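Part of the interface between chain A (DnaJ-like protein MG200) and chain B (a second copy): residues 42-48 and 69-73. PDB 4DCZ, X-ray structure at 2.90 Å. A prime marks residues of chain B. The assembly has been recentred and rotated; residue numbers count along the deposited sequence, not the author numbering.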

# COMPACT_ATOMS: atom_id res chain seq x y z
N THR A 42 -1.68 7.59 -5.87
CA THR A 42 -2.08 8.93 -5.42
C THR A 42 -3.37 8.80 -4.63
O THR A 42 -3.97 7.75 -4.60
N ALA A 43 -3.83 9.88 -4.04
CA ALA A 43 -5.06 9.86 -3.27
C ALA A 43 -6.24 9.44 -4.14
O ALA A 43 -7.09 8.70 -3.67
N SER A 44 -6.30 9.85 -5.41
CA SER A 44 -7.41 9.38 -6.25
C SER A 44 -7.48 7.87 -6.41
O SER A 44 -8.55 7.31 -6.57
N ASP A 45 -6.35 7.20 -6.43
CA ASP A 45 -6.41 5.77 -6.66
C ASP A 45 -7.20 5.12 -5.51
O ASP A 45 -8.01 4.18 -5.74
N TRP A 46 -7.00 5.64 -4.30
CA TRP A 46 -7.72 5.10 -3.15
C TRP A 46 -9.14 5.65 -3.01
O TRP A 46 -10.06 4.90 -2.68
N GLU A 47 -9.33 6.95 -3.18
CA GLU A 47 -10.63 7.50 -2.92
C GLU A 47 -11.68 6.95 -3.89
O GLU A 47 -12.84 6.79 -3.53
N ALA A 48 -11.28 6.62 -5.09
CA ALA A 48 -12.26 6.09 -6.04
C ALA A 48 -12.89 4.83 -5.43
O ALA A 48 -14.09 4.54 -5.63
N TYR B 69 3.09 -1.93 4.09
CA TYR B 69 2.85 -1.10 2.92
C TYR B 69 2.51 0.31 3.25
O TYR B 69 2.19 0.57 4.37
N PHE B 70 2.52 1.23 2.30
CA PHE B 70 2.09 2.59 2.60
C PHE B 70 0.59 2.70 2.44
O PHE B 70 0.02 2.12 1.54
N ASP B 71 -0.05 3.45 3.30
CA ASP B 71 -1.49 3.70 3.21
C ASP B 71 -1.78 4.98 2.45
O ASP B 71 -0.89 5.61 1.91
N GLU B 72 -3.03 5.38 2.41
CA GLU B 72 -3.42 6.54 1.64
C GLU B 72 -2.69 7.82 2.04
O GLU B 72 -2.47 8.70 1.17
N GLN B 73 -2.33 7.94 3.33
CA GLN B 73 -1.61 9.14 3.82
C GLN B 73 -0.11 9.03 3.60
O GLN B 73 0.62 9.96 3.91

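A small protein contact often depends less on hydrogen bonds than on one flat aromatic side chain and the aliphatic part of a charged residue laid across it. The meeting of residues 42-48 of one MG200 chain with residues 69-73 of its second copy is a compact example. The two stretches bury 271 Å² between them, counting both sides, and no hydrogen bond crosses from one to the other. Most of that area belongs to Glu72′ and Trp46.

Trp46 lies on a short helix and its CA-to-CB bond points toward the second chain. With chi1 in the m well and chi2 at 92°, the indole reaches the segment that follows the strand residues Tyr69′ and Phe70′. Glu72′ covers one face of the ring: its CB sits 3.9 Å from the centroid of the five-membered ring and only 9° off the ring normal, the geometry of a CH-pi contact, while its CA comes within 3.6 Å of Trp46 NE1. At the ring edge, near its plane, Trp46 CZ2 lies 3.8 Å from Phe70′ O. The same CZ2 atom is 4.0 Å from Asp71′ C, so the indole packs largely against backbone here. The Phe70′ side chain leads away from the contact, and the CB of Asp71′ also points away.

Glu72′ leaves its backbone sideways to the helix, and the t values of chi1 and chi2 extend the chain. Its carboxylate thereby passes beyond the indole, with OE1 3.9 Å from Trp46 CB and OE2 4.3 Å from Ala43 O. Ala43, whose CA is the nearest to that of Glu72′ across the register, offers a small methyl group set sideways and contributes little area.

Glu47 adds a caution. Its CB also points sideways, but chi1 and chi2, both m, bring its end nearer, and the model places Glu47 OE2 2.3 Å from Glu72′ OE2. Two like-charged groups are involved and the distance is a clash, so no attraction should be read from it.

Several polar groups are engaged within their own stretches. Thr42, at the N-cap position with chi1 in p, directs its N and OG1 to Asp45 OD2, at 3.1 and 3.2 Å, tying the start of the helix together. On the other side Asp71′, also p, accepts two weak bonds from Gln73′: N to OD1 at 3.0 Å and NE2 to OD2 at 3.3 Å. These bonds stay within each stretch, while the contact itself rests on packing against the indole.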

# COMPACT_ATOMS: atom_id res chain seq x y z
CB THR A 42 -2.43 9.78 -6.62
OG1 THR A 42 -3.46 9.09 -7.36
CG2 THR A 42 -1.23 9.98 -7.52
CB ALA A 43 -5.31 11.21 -2.61
CB SER A 44 -7.32 9.95 -7.63
OG SER A 44 -7.12 11.30 -7.48
CB ASP A 45 -5.01 5.18 -6.82
CG ASP A 45 -4.34 5.58 -8.14
OD1 ASP A 45 -4.96 5.40 -9.24
OD2 ASP A 45 -3.16 6.03 -8.08
CB TRP A 46 -7.02 5.40 -1.83
CG TRP A 46 -5.68 4.79 -1.58
CD1 TRP A 46 -4.49 5.36 -1.86
CD2 TRP A 46 -5.39 3.58 -0.87
NE1 TRP A 46 -3.47 4.58 -1.41
CE2 TRP A 46 -3.99 3.48 -0.80
CE3 TRP A 46 -6.17 2.57 -0.31
CZ2 TRP A 46 -3.35 2.40 -0.18
CZ3 TRP A 46 -5.54 1.51 0.32
CH2 TRP A 46 -4.14 1.44 0.38
CB GLU A 47 -10.61 8.99 -2.97
CG GLU A 47 -9.74 9.60 -1.91
CD GLU A 47 -10.40 9.66 -0.57
OE1 GLU A 47 -11.48 10.31 -0.49
OE2 GLU A 47 -9.83 9.10 0.41
CB ALA A 48 -11.61 5.81 -7.40
CB TYR B 69 1.69 -1.65 2.16
CG TYR B 69 0.43 -1.77 2.95
CD1 TYR B 69 -0.56 -0.78 2.90
CD2 TYR B 69 0.17 -2.91 3.68
CE1 TYR B 69 -1.74 -0.92 3.59
CE2 TYR B 69 -1.01 -3.08 4.34
CZ TYR B 69 -1.94 -2.08 4.32
OH TYR B 69 -3.08 -2.29 5.06
CB PHE B 70 2.72 3.58 1.66
CG PHE B 70 4.20 3.61 1.72
CD1 PHE B 70 4.85 4.51 2.51
CD2 PHE B 70 4.94 2.79 0.96
CE1 PHE B 70 6.22 4.56 2.54
CE2 PHE B 70 6.31 2.86 1.00
CZ PHE B 70 6.93 3.75 1.81
CB ASP B 71 -2.12 3.73 4.64
CG ASP B 71 -1.71 4.95 5.46
OD1 ASP B 71 -1.02 5.83 4.93
OD2 ASP B 71 -2.09 5.03 6.65
CB GLU B 72 -4.92 6.72 1.79
CG GLU B 72 -5.48 7.95 1.08
CD GLU B 72 -6.99 7.96 1.10
OE1 GLU B 72 -7.59 6.99 1.65
OE2 GLU B 72 -7.55 8.94 0.57
CB GLN B 73 -1.84 9.39 5.32
CG GLN B 73 -3.22 10.01 5.73
CD GLN B 73 -4.33 8.96 5.72
OE1 GLN B 73 -5.54 9.26 5.52
NE2 GLN B 73 -3.93 7.72 5.97